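Local coordinates for sensor protein DivL (Caulobacter crescentus, PDB 4Q20) that is required for cell division and growth, phosphorylating the cell-cycle regulator CtrA as a sensor kinase of the histidine kinase family, at residues 44-49 with 209-214; 78-83 with 131-136; 93-98 with 160-165; 153-158 with 227-232. All blocks are in the same frame, centred on the assembly; numbering follows the deposited sequence.

Interaction 1: residues 44-49 with 209-214; sequences VGNVSY and DRFVGR
Asn-46 and Phe-211 bring together two parts of the histidine kinase core: helix 26-66 of the four-helix dimerisation and phosphotransfer bundle, and the loop between helices 201-204 and 222-232, which is probably the counterpart of the ATP lid of related kinases. Early in residues 209-214, Arg-210 misses residues 44-49 and forms a salt bridge with Asp-103 of helix 73-103. Phe-211 follows and makes the contact, before Val-212 and Gly-213 lead the chain away from the helix. Its CG is anti to its carbonyl carbon (chi1 -53°), a turn that carries the ring toward the helix. Asn-46 CB sits almost straight above the ring centroid, 3.5 Å from it, as a CH-pi contact over the face. The amide beyond it leans 31° from the ring plane, with its nitrogen near the rim. Both residue types suit a half-covered site: asparagine can lay a methylene on the ring while keeping a polar end, and phenylalanine supplies a broad apolar surface. Tyr-49, the experimentally established phosphotyrosine, is unmodified here and lies on the same helix without touching the loop. The far end of the ring is met obliquely by Val-47, a buried valine that also packs on Phe-43 of the second subunit: Phe-211 CZ lies 3.8 Å from Val-47 CG2.

Interaction 2: residues 78-83 with 131-136; sequences HVAAVR and AQLGGV
Ala-80 and Leu-133, with CA atoms 7.1 Å apart, mark where helix 73-103 of the dimerisation bundle passes the C-terminal end of helix 116-133. That end is closed by a Schellman motif: Val-136 N bonds to Ala-131 O at 2.7 Å, and Gly-135, with positive phi, is the C-prime residue, a place that suits glycine. On the side of residues 131-136 the contact is all Leu-133. Its CG is anti to the backbone N (chi1 176°), which sends the isobutyl group across to the bundle. There the two methyls divide the work: CD1 meets the methyl of Ala-80, with CB and CD1 3.5 Å apart, while CD2 lies over the neighbouring peptide, 3.6 Å from Ala-80 O. Alanine is fitting on the bundle side because its short side chain lets the leucine come close to the helix backbone. Arg-83 closes one flank. It runs past Leu-133 in the opposite direction, bent at chi3, and its NH2 comes to 4.1 Å from Leu-133 CD2, neither squarely over the guanidinium nor at its edge. The charge of this arginine is answered outside the two segments, by Glu-66 of the second subunit through NE and by Asp-130 of helix 116-133 through NH1. The chemistry across the segments is therefore dispersive and without hydrogen bonds: methyl groups make the fit, the salt bridge to Asp-130 gives directional hold between the two helices, and the one to Glu-66 ties the junction to the dimer interface.

Interaction 3: residues 93-98 with 160-165; sequences IDDVLD and LDHLVE
The imidazole of His-162 meets the carboxylate of Asp-95 at its edge, tilted a little from the ring plane, and residues 93-98 place nothing over either face of the ring. The two flat groups are turned 47° against each other, so the carboxylate does not lie in the plane of the imidazole. His-162 NE2 donates to Asp-95 OD1 at 2.6 Å, on the syn side of the oxygen but somewhat out of the carboxylate plane. The bond is short yet visibly bent, with an N-H...O angle of 133°. The side chains come from opposite directions, each with CG anti to its carbonyl carbon (chi1 -64° in Asp-95). The combined reach of an imidazole and a carboxylate suits helices whose nearest CA atoms, those of Asp-95 and His-162, are 9.7 Å apart. The other ring nitrogen, ND1, is hydrogen-bonded to Gln-158 O one helical turn earlier, which fixes the rotation of the ring. With oxygen acceptors at both nitrogens and a carboxylate beside it, the imidazole would probably favour its protonated form. The bond is buried, and Leu-221 of the loop before helix 222-232 also packs on Asp-95. The contact thus joins helix 73-103 of the phosphotransfer bundle to helix 153-170 of the GHKL ATPase fold, in a stretch whose sequence is consistent with the N box of that fold. Helix 222-232 packs on both partners through Leu-225, and helix 26-66 meets the bundle helix where Ile-93 touches Leu-51.

Interaction 4: residues 153-158 with 227-232; sequences GKRLAQ and KALVEL
Leu-229 packs against Arg-155 with both its methyls. On the tight side CD1 comes to 3.5 Å from Arg-155 O, so the leucine reaches right to the backbone of helix 153-170; the nearest CA atoms, of Arg-155 and Leu-229, are 6.6 Å apart. CD2 lies against the aliphatic stem of the arginine, 4.0 Å from Arg-155 CD and equally near its CB. That stem bends at chi2 (-47°), which lays the methylenes beside the leucine and carries the charged end past it. The packing joins two helices of the GHKL ATPase fold, helices 153-170 and 222-232, and continues inward through Leu-156 and Val-230, both on Leu-253 of strand 247-254. The looser side is polar. Gln-158 crosses Leu-229 at about a right angle, and its approach is long, with OE1 4.2 Å from Leu-229 CD1. The same oxygen accepts a hydrogen bond from Arg-155 NH1 at 3.1 Å, arriving on a lone pair in the carbonyl plane, while the main polar partner of Gln-158 is Asp-98. Arginine and glutamine suit this border because each offers carbon to the leucine and polar atoms to its surroundings. Across the segments the contact is apolar, and the hydrogen bond linking Arg-155 with Gln-158 holds the polar ends in order beside the leucine rather than tying the two helices together.

How the interactions relate
Interactions 1, 2 and 3 each bring a helix of the dimerisation bundle against the ATPase part of the chain, whereas interaction 4 lies within the ATPase fold. Interactions 3 and 4 share helix 153-170 and touch: Asp-98 OD2 is 2.6 Å from Gln-158 NE2, a probable hydrogen bond. Interactions 1 and 3 meet through Val-47 CG2 and Val-96 CG1, 3.8 Å apart, so the segment bearing Tyr-49 joins a region that probably includes the ATP lid and N box. Interaction 2 lies farther along helix 73-103, its centre 18 Å from that of interaction 3, with nearest atoms about 6 Å apart, and 26 Å from that of interaction 4.

Interaction 1: residues 44-49 with 209-214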
loop_
_atom_site.group_PDB
_atom_site.type_symbol
_atom_site.label_atom_id
_atom_site.label_comp_id
_atom_site.label_asym_id
_atom_site.label_seq_id
_atom_site.Cartn_x
_atom_site.Cartn_y
_atom_site.Cartn_z
ATOM N N VAL A 44 -6.197 3.289 10.494
ATOM C CA VAL A 44 -6.459 2.432 9.336
ATOM C C VAL A 44 -7.074 3.277 8.203
ATOM O O VAL A 44 -6.626 3.145 7.084
ATOM C CB VAL A 44 -7.330 1.181 9.687
ATOM C CG1 VAL A 44 -7.801 0.452 8.427
ATOM C CG2 VAL A 44 -6.561 0.220 10.596
ATOM N N GLY A 45 -8.025 4.153 8.516
ATOM C CA GLY A 45 -8.665 5.059 7.568
ATOM C C GLY A 45 -7.701 6.041 6.923
ATOM O O GLY A 45 -7.804 6.308 5.722
ATOM N N ASN A 46 -6.728 6.549 7.697
ATOM C CA ASN A 46 -5.702 7.478 7.210
ATOM C C ASN A 46 -4.693 6.766 6.323
ATOM O O ASN A 46 -4.400 7.249 5.229
ATOM C CB ASN A 46 -4.996 8.168 8.377
ATOM C CG ASN A 46 -5.824 9.215 9.069
ATOM O OD1 ASN A 46 -6.691 9.845 8.464
ATOM N ND2 ASN A 46 -5.587 9.430 10.357
ATOM N N VAL A 47 -4.198 5.601 6.767
ATOM C CA VAL A 47 -3.251 4.806 5.984
ATOM C C VAL A 47 -3.950 4.342 4.694
ATOM O O VAL A 47 -3.377 4.441 3.625
ATOM C CB VAL A 47 -2.625 3.630 6.789
ATOM C CG1 VAL A 47 -1.757 2.744 5.893
ATOM C CG2 VAL A 47 -1.798 4.156 7.969
ATOM N N SER A 48 -5.186 3.917 4.794
ATOM C CA SER A 48 -6.015 3.467 3.677
ATOM C C SER A 48 -6.166 4.545 2.604
ATOM O O SER A 48 -6.153 4.223 1.421
ATOM C CB SER A 48 -7.396 3.055 4.185
ATOM O OG SER A 48 -8.174 2.547 3.121
ATOM N N TYR A 49 -6.359 5.807 3.016
ATOM C CA TYR A 49 -6.504 6.921 2.086
ATOM C C TYR A 49 -5.206 7.047 1.255
ATOM O O TYR A 49 -5.243 7.179 0.034
ATOM C CB TYR A 49 -6.846 8.224 2.849
ATOM C CG TYR A 49 -6.995 9.421 1.935
ATOM C CD1 TYR A 49 -8.200 9.682 1.284
ATOM C CD2 TYR A 49 -5.912 10.261 1.668
ATOM C CE1 TYR A 49 -8.324 10.751 0.392
ATOM C CE2 TYR A 49 -6.020 11.318 0.764
ATOM C CZ TYR A 49 -7.230 11.567 0.137
ATOM O OH TYR A 49 -7.346 12.638 -0.723
ATOM N N ASP A 209 2.102 17.455 12.367
ATOM C CA ASP A 209 1.206 16.450 12.943
ATOM C C ASP A 209 0.900 15.398 11.901
ATOM O O ASP A 209 0.824 15.705 10.712
ATOM C CB ASP A 209 -0.112 17.079 13.441
ATOM C CG ASP A 209 -0.021 18.167 14.510
ATOM O OD1 ASP A 209 1.123 18.520 14.928
ATOM O OD2 ASP A 209 -1.085 18.666 14.934
ATOM N N ARG A 210 0.753 14.152 12.344
ATOM C CA ARG A 210 0.460 12.985 11.522
ATOM C C ARG A 210 -0.878 13.099 10.881
ATOM O O ARG A 210 -1.869 13.357 11.579
ATOM C CB ARG A 210 0.469 11.715 12.384
ATOM C CG ARG A 210 1.665 11.628 13.284
ATOM C CD ARG A 210 1.622 10.358 14.056
ATOM N NE ARG A 210 2.738 10.280 14.989
ATOM C CZ ARG A 210 3.293 9.138 15.365
ATOM N NH1 ARG A 210 2.838 7.982 14.892
ATOM N NH2 ARG A 210 4.299 9.137 16.227
ATOM N N PHE A 211 -0.926 12.861 9.559
ATOM C CA PHE A 211 -2.158 12.860 8.766
ATOM C C PHE A 211 -2.995 14.147 8.967
ATOM O O PHE A 211 -4.216 14.072 9.184
ATOM C CB PHE A 211 -3.008 11.616 9.088
ATOM C CG PHE A 211 -2.293 10.293 8.971
ATOM C CD1 PHE A 211 -1.860 9.822 7.731
ATOM C CD2 PHE A 211 -2.126 9.473 10.086
ATOM C CE1 PHE A 211 -1.246 8.572 7.617
ATOM C CE2 PHE A 211 -1.533 8.217 9.963
ATOM C CZ PHE A 211 -1.086 7.783 8.733
ATOM N N VAL A 212 -2.316 15.322 8.888
ATOM C CA VAL A 212 -2.936 16.643 9.005
ATOM C C VAL A 212 -3.620 16.981 7.650
ATOM O O VAL A 212 -3.031 16.781 6.574
ATOM C CB VAL A 212 -1.943 17.733 9.500
ATOM C CG1 VAL A 212 -0.879 18.083 8.459
ATOM C CG2 VAL A 212 -2.679 18.976 9.971
ATOM N N GLY A 213 -4.875 17.429 7.740
ATOM C CA GLY A 213 -5.717 17.773 6.596
ATOM C C GLY A 213 -5.271 19.000 5.821
ATOM O O GLY A 213 -5.492 20.134 6.268
ATOM N N ARG A 214 -4.640 18.767 4.642
ATOM C CA ARG A 214 -4.150 19.805 3.722
ATOM C C ARG A 214 -5.025 19.840 2.445
ATOM O O ARG A 214 -5.380 18.779 1.907
ATOM C CB ARG A 214 -2.665 19.582 3.379
#

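Interaction 2: residues 78-83 with 131-136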
loop_
_atom_site.group_PDB
_atom_site.type_symbol
_atom_site.label_atom_id
_atom_site.label_comp_id
_atom_site.label_asym_id
_atom_site.label_seq_id
_atom_site.Cartn_x
_atom_site.Cartn_y
_atom_site.Cartn_z
ATOM N N HIS A 78 2.213 9.646 -19.497
ATOM C CA HIS A 78 1.409 8.641 -18.841
ATOM C C HIS A 78 2.301 7.765 -17.954
ATOM O O HIS A 78 1.955 7.530 -16.797
ATOM C CB HIS A 78 0.636 7.813 -19.883
ATOM C CG HIS A 78 -0.360 8.598 -20.691
ATOM N ND1 HIS A 78 -0.671 9.924 -20.402
ATOM C CD2 HIS A 78 -1.096 8.211 -21.760
ATOM C CE1 HIS A 78 -1.576 10.288 -21.301
ATOM N NE2 HIS A 78 -1.876 9.287 -22.123
ATOM N N VAL A 79 3.458 7.322 -18.480
ATOM C CA VAL A 79 4.456 6.525 -17.747
ATOM C C VAL A 79 4.933 7.306 -16.505
ATOM O O VAL A 79 4.914 6.772 -15.397
ATOM C CB VAL A 79 5.666 6.138 -18.636
ATOM C CG1 VAL A 79 6.756 5.489 -17.800
ATOM C CG2 VAL A 79 5.270 5.217 -19.768
ATOM N N ALA A 80 5.340 8.571 -16.705
ATOM C CA ALA A 80 5.826 9.459 -15.665
ATOM C C ALA A 80 4.789 9.619 -14.555
ATOM O O ALA A 80 5.146 9.600 -13.375
ATOM C CB ALA A 80 6.174 10.803 -16.267
ATOM N N ALA A 81 3.501 9.698 -14.920
ATOM C CA ALA A 81 2.432 9.828 -13.927
ATOM C C ALA A 81 2.284 8.521 -13.156
ATOM O O ALA A 81 2.191 8.575 -11.935
ATOM C CB ALA A 81 1.136 10.261 -14.570
ATOM N N VAL A 82 2.416 7.371 -13.822
ATOM C CA VAL A 82 2.415 6.042 -13.185
ATOM C C VAL A 82 3.602 5.908 -12.198
ATOM O O VAL A 82 3.403 5.518 -11.054
ATOM C CB VAL A 82 2.446 4.870 -14.224
ATOM C CG1 VAL A 82 2.676 3.520 -13.542
ATOM C CG2 VAL A 82 1.191 4.835 -15.063
ATOM N N ARG A 83 4.811 6.209 -12.654
ATOM C CA ARG A 83 6.034 6.142 -11.846
ATOM C C ARG A 83 5.955 7.082 -10.608
ATOM O O ARG A 83 6.293 6.637 -9.515
ATOM C CB ARG A 83 7.271 6.460 -12.718
ATOM C CG ARG A 83 8.620 6.199 -12.042
ATOM C CD ARG A 83 9.760 7.081 -12.566
ATOM N NE ARG A 83 9.298 8.407 -12.989
ATOM C CZ ARG A 83 9.108 9.447 -12.178
ATOM N NH1 ARG A 83 9.383 9.346 -10.880
ATOM N NH2 ARG A 83 8.622 10.589 -12.656
ATOM N N ALA A 131 10.224 16.843 -10.664
ATOM C CA ALA A 131 10.235 18.297 -10.769
ATOM C C ALA A 131 9.949 18.728 -12.207
ATOM O O ALA A 131 9.190 19.672 -12.433
ATOM C CB ALA A 131 11.583 18.842 -10.315
ATOM N N GLN A 132 10.546 18.025 -13.180
ATOM C CA GLN A 132 10.374 18.315 -14.596
ATOM C C GLN A 132 8.962 17.928 -15.039
ATOM O O GLN A 132 8.379 18.596 -15.893
ATOM C CB GLN A 132 11.451 17.602 -15.412
ATOM C CG GLN A 132 12.847 18.207 -15.202
ATOM C CD GLN A 132 13.935 17.507 -15.985
ATOM O OE1 GLN A 132 14.554 18.089 -16.885
ATOM N NE2 GLN A 132 14.214 16.250 -15.647
ATOM N N LEU A 133 8.396 16.889 -14.414
ATOM C CA LEU A 133 7.028 16.398 -14.633
ATOM C C LEU A 133 5.996 17.458 -14.182
ATOM O O LEU A 133 4.952 17.616 -14.815
ATOM C CB LEU A 133 6.835 15.067 -13.866
ATOM C CG LEU A 133 5.448 14.393 -13.867
ATOM C CD1 LEU A 133 5.000 13.992 -15.277
ATOM C CD2 LEU A 133 5.429 13.194 -12.939
ATOM N N GLY A 134 6.323 18.173 -13.107
ATOM C CA GLY A 134 5.501 19.252 -12.572
ATOM C C GLY A 134 5.893 20.639 -13.059
ATOM O O GLY A 134 5.348 21.632 -12.571
ATOM N N GLY A 135 6.833 20.705 -14.011
ATOM C CA GLY A 135 7.338 21.943 -14.609
ATOM C C GLY A 135 7.967 22.904 -13.618
ATOM O O GLY A 135 7.830 24.121 -13.762
ATOM N N VAL A 136 8.659 22.358 -12.608
ATOM C CA VAL A 136 9.308 23.101 -11.518
ATOM C C VAL A 136 10.847 22.995 -11.660
ATOM O O VAL A 136 11.361 22.007 -12.191
ATOM C CB VAL A 136 8.800 22.596 -10.118
ATOM C CG1 VAL A 136 9.477 23.323 -8.961
ATOM C CG2 VAL A 136 7.283 22.720 -9.994
#

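Interaction 3: residues 93-98 with 160-165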
loop_
_atom_site.group_PDB
_atom_site.type_symbol
_atom_site.label_atom_id
_atom_site.label_comp_id
_atom_site.label_asym_id
_atom_site.label_seq_id
_atom_site.Cartn_x
_atom_site.Cartn_y
_atom_site.Cartn_z
ATOM N N ILE A 93 4.279 3.884 2.516
ATOM C CA ILE A 93 4.513 2.592 3.197
ATOM C C ILE A 93 5.822 2.670 4.044
ATOM O O ILE A 93 5.828 2.269 5.217
ATOM C CB ILE A 93 4.538 1.410 2.204
ATOM C CG1 ILE A 93 3.149 1.260 1.508
ATOM C CG2 ILE A 93 4.957 0.117 2.934
ATOM C CD1 ILE A 93 3.125 0.210 0.379
ATOM N N ASP A 94 6.898 3.237 3.462
ATOM C CA ASP A 94 8.149 3.405 4.198
ATOM C C ASP A 94 7.945 4.314 5.419
ATOM O O ASP A 94 8.462 3.991 6.487
ATOM C CB ASP A 94 9.269 3.954 3.315
ATOM C CG ASP A 94 9.920 2.968 2.359
ATOM O OD1 ASP A 94 9.714 1.732 2.531
ATOM O OD2 ASP A 94 10.643 3.424 1.445
ATOM N N ASP A 95 7.142 5.383 5.286
ATOM C CA ASP A 95 6.815 6.292 6.376
ATOM C C ASP A 95 6.075 5.614 7.501
ATOM O O ASP A 95 6.415 5.897 8.654
ATOM C CB ASP A 95 5.967 7.471 5.894
ATOM C CG ASP A 95 6.595 8.429 4.885
ATOM O OD1 ASP A 95 7.823 8.286 4.597
ATOM O OD2 ASP A 95 5.837 9.263 4.304
ATOM N N VAL A 96 5.081 4.722 7.186
ATOM C CA VAL A 96 4.311 4.007 8.198
ATOM C C VAL A 96 5.231 3.065 8.979
ATOM O O VAL A 96 5.138 3.019 10.199
ATOM C CB VAL A 96 3.016 3.285 7.720
ATOM C CG1 VAL A 96 1.929 4.253 7.307
ATOM C CG2 VAL A 96 3.248 2.232 6.655
ATOM N N LEU A 97 6.131 2.366 8.287
ATOM C CA LEU A 97 7.095 1.453 8.900
ATOM C C LEU A 97 8.148 2.193 9.751
ATOM O O LEU A 97 8.470 1.746 10.850
ATOM C CB LEU A 97 7.828 0.614 7.836
ATOM C CG LEU A 97 7.058 -0.424 7.047
ATOM C CD1 LEU A 97 7.991 -1.078 6.003
ATOM C CD2 LEU A 97 6.474 -1.478 7.972
ATOM N N ASP A 98 8.694 3.304 9.245
ATOM C CA ASP A 98 9.710 4.081 9.955
ATOM C C ASP A 98 9.122 4.789 11.187
ATOM O O ASP A 98 9.763 4.806 12.240
ATOM C CB ASP A 98 10.392 5.065 9.000
ATOM C CG ASP A 98 11.304 4.387 7.972
ATOM O OD1 ASP A 98 11.705 3.216 8.197
ATOM O OD2 ASP A 98 11.640 5.028 6.968
ATOM N N LEU A 160 15.406 15.192 3.662
ATOM C CA LEU A 160 15.417 16.087 2.506
ATOM C C LEU A 160 14.453 15.634 1.422
ATOM O O LEU A 160 13.731 16.470 0.864
ATOM C CB LEU A 160 16.822 16.225 1.936
ATOM C CG LEU A 160 17.856 16.849 2.881
ATOM C CD1 LEU A 160 19.210 16.810 2.249
ATOM C CD2 LEU A 160 17.467 18.298 3.294
ATOM N N ASP A 161 14.372 14.327 1.182
ATOM C CA ASP A 161 13.449 13.783 0.196
ATOM C C ASP A 161 12.003 14.153 0.512
ATOM O O ASP A 161 11.281 14.602 -0.388
ATOM C CB ASP A 161 13.599 12.263 0.097
ATOM C CG ASP A 161 14.718 11.794 -0.817
ATOM O OD1 ASP A 161 15.304 12.653 -1.538
ATOM O OD2 ASP A 161 14.979 10.558 -0.856
ATOM N N HIS A 162 11.596 14.012 1.795
ATOM C CA HIS A 162 10.242 14.331 2.237
ATOM C C HIS A 162 9.939 15.793 2.066
ATOM O O HIS A 162 8.844 16.117 1.605
ATOM C CB HIS A 162 10.013 13.905 3.685
ATOM C CG HIS A 162 9.726 12.453 3.785
ATOM N ND1 HIS A 162 10.722 11.538 4.061
ATOM C CD2 HIS A 162 8.580 11.788 3.527
ATOM C CE1 HIS A 162 10.144 10.357 4.000
ATOM N NE2 HIS A 162 8.855 10.460 3.685
ATOM N N LEU A 163 10.920 16.672 2.393
ATOM C CA LEU A 163 10.766 18.114 2.260
ATOM C C LEU A 163 10.693 18.567 0.796
ATOM O O LEU A 163 9.875 19.430 0.489
ATOM C CB LEU A 163 11.892 18.860 2.997
ATOM C CG LEU A 163 11.864 18.778 4.531
ATOM C CD1 LEU A 163 12.989 19.581 5.140
ATOM C CD2 LEU A 163 10.508 19.191 5.104
ATOM N N VAL A 164 11.494 17.962 -0.106
ATOM C CA VAL A 164 11.492 18.279 -1.549
ATOM C C VAL A 164 10.172 17.830 -2.226
ATOM O O VAL A 164 9.625 18.577 -3.051
ATOM C CB VAL A 164 12.718 17.657 -2.259
ATOM C CG1 VAL A 164 12.623 17.796 -3.774
ATOM C CG2 VAL A 164 14.011 18.273 -1.744
ATOM N N GLU A 165 9.668 16.629 -1.897
ATOM C CA GLU A 165 8.441 16.137 -2.516
ATOM C C GLU A 165 7.242 16.911 -2.002
ATOM O O GLU A 165 6.325 17.192 -2.786
ATOM C CB GLU A 165 8.263 14.614 -2.324
ATOM C CG GLU A 165 9.155 13.790 -3.245
ATOM C CD GLU A 165 8.941 13.883 -4.753
ATOM O OE1 GLU A 165 7.924 14.473 -5.191
ATOM O OE2 GLU A 165 9.793 13.343 -5.499
#

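Interaction 4: residues 153-158 with 227-232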
loop_
_atom_site.group_PDB
_atom_site.type_symbol
_atom_site.label_atom_id
_atom_site.label_comp_id
_atom_site.label_asym_id
_atom_site.label_seq_id
_atom_site.Cartn_x
_atom_site.Cartn_y
_atom_site.Cartn_z
ATOM N N GLY A 153 23.424 9.542 7.493
ATOM C CA GLY A 153 23.279 9.852 6.074
ATOM C C GLY A 153 21.959 9.445 5.457
ATOM O O GLY A 153 21.337 10.230 4.729
ATOM N N LYS A 154 21.526 8.214 5.753
ATOM C CA LYS A 154 20.280 7.665 5.243
ATOM C C LYS A 154 19.103 8.471 5.746
ATOM O O LYS A 154 18.245 8.853 4.958
ATOM C CB LYS A 154 20.127 6.179 5.640
ATOM C CG LYS A 154 18.952 5.510 4.940
ATOM C CD LYS A 154 18.367 4.341 5.697
ATOM C CE LYS A 154 17.201 3.760 4.932
ATOM N NZ LYS A 154 16.641 2.553 5.588
ATOM N N ARG A 155 19.074 8.742 7.055
ATOM C CA ARG A 155 17.969 9.439 7.690
ATOM C C ARG A 155 17.916 10.896 7.288
ATOM O O ARG A 155 16.815 11.398 7.069
ATOM C CB ARG A 155 17.991 9.271 9.218
ATOM C CG ARG A 155 17.851 7.799 9.671
ATOM C CD ARG A 155 16.727 6.989 8.998
ATOM N NE ARG A 155 16.790 5.558 9.358
ATOM C CZ ARG A 155 15.877 4.666 9.009
ATOM N NH1 ARG A 155 14.824 5.029 8.292
ATOM N NH2 ARG A 155 15.991 3.407 9.402
ATOM N N LEU A 156 19.079 11.547 7.098
ATOM C CA LEU A 156 19.121 12.935 6.629
ATOM C C LEU A 156 18.726 13.029 5.132
ATOM O O LEU A 156 18.041 13.980 4.761
ATOM C CB LEU A 156 20.478 13.598 6.901
ATOM C CG LEU A 156 20.782 13.915 8.380
ATOM C CD1 LEU A 156 22.237 14.269 8.572
ATOM C CD2 LEU A 156 19.871 15.042 8.920
ATOM N N ALA A 157 19.058 12.008 4.315
ATOM C CA ALA A 157 18.669 11.938 2.893
ATOM C C ALA A 157 17.157 11.780 2.756
ATOM O O ALA A 157 16.522 12.414 1.910
ATOM C CB ALA A 157 19.375 10.783 2.200
ATOM N N GLN A 158 16.586 10.958 3.624
ATOM C CA GLN A 158 15.156 10.692 3.707
ATOM C C GLN A 158 14.413 11.971 4.168
ATOM O O GLN A 158 13.348 12.284 3.628
ATOM C CB GLN A 158 14.935 9.519 4.666
ATOM C CG GLN A 158 13.495 9.082 4.845
ATOM C CD GLN A 158 13.368 7.813 5.665
ATOM O OE1 GLN A 158 14.306 7.343 6.345
ATOM N NE2 GLN A 158 12.187 7.225 5.599
ATOM N N LYS A 227 10.300 15.791 11.346
ATOM C CA LYS A 227 10.404 16.287 12.715
ATOM C C LYS A 227 11.064 15.261 13.628
ATOM O O LYS A 227 11.998 15.623 14.333
ATOM C CB LYS A 227 9.031 16.669 13.254
ATOM C CG LYS A 227 9.112 17.279 14.652
ATOM C CD LYS A 227 7.816 17.822 15.122
ATOM C CE LYS A 227 7.807 17.950 16.619
ATOM N NZ LYS A 227 6.648 18.762 17.062
ATOM N N ALA A 228 10.612 13.987 13.581
ATOM C CA ALA A 228 11.107 12.888 14.410
ATOM C C ALA A 228 12.570 12.541 14.101
ATOM O O ALA A 228 13.338 12.278 15.025
ATOM C CB ALA A 228 10.219 11.651 14.248
ATOM N N LEU A 229 12.954 12.560 12.828
ATOM C CA LEU A 229 14.331 12.254 12.404
ATOM C C LEU A 229 15.303 13.361 12.799
ATOM O O LEU A 229 16.383 13.057 13.300
ATOM C CB LEU A 229 14.407 12.022 10.894
ATOM C CG LEU A 229 13.783 10.741 10.355
ATOM C CD1 LEU A 229 13.877 10.700 8.822
ATOM C CD2 LEU A 229 14.374 9.505 11.011
ATOM N N VAL A 230 14.913 14.640 12.600
ATOM C CA VAL A 230 15.737 15.790 12.957
ATOM C C VAL A 230 15.841 15.889 14.491
ATOM O O VAL A 230 16.912 16.210 15.010
ATOM C CB VAL A 230 15.202 17.087 12.301
ATOM C CG1 VAL A 230 15.894 18.321 12.843
ATOM C CG2 VAL A 230 15.342 17.019 10.783
ATOM N N GLU A 231 14.763 15.562 15.212
ATOM C CA GLU A 231 14.766 15.611 16.675
ATOM C C GLU A 231 15.612 14.491 17.267
ATOM O O GLU A 231 16.135 14.658 18.368
ATOM C CB GLU A 231 13.358 15.592 17.241
ATOM C CG GLU A 231 12.675 16.914 17.007
ATOM C CD GLU A 231 11.402 17.190 17.770
ATOM O OE1 GLU A 231 10.859 16.254 18.397
ATOM O OE2 GLU A 231 10.964 18.365 17.758
ATOM N N LEU A 232 15.781 13.376 16.526
ATOM C CA LEU A 232 16.623 12.237 16.906
ATOM C C LEU A 232 18.100 12.623 16.793
ATOM O O LEU A 232 18.940 12.028 17.466
ATOM C CB LEU A 232 16.302 11.066 15.972
ATOM C CG LEU A 232 16.091 9.643 16.545
ATOM C CD1 LEU A 232 15.218 9.634 17.803
ATOM C CD2 LEU A 232 15.475 8.735 15.483
#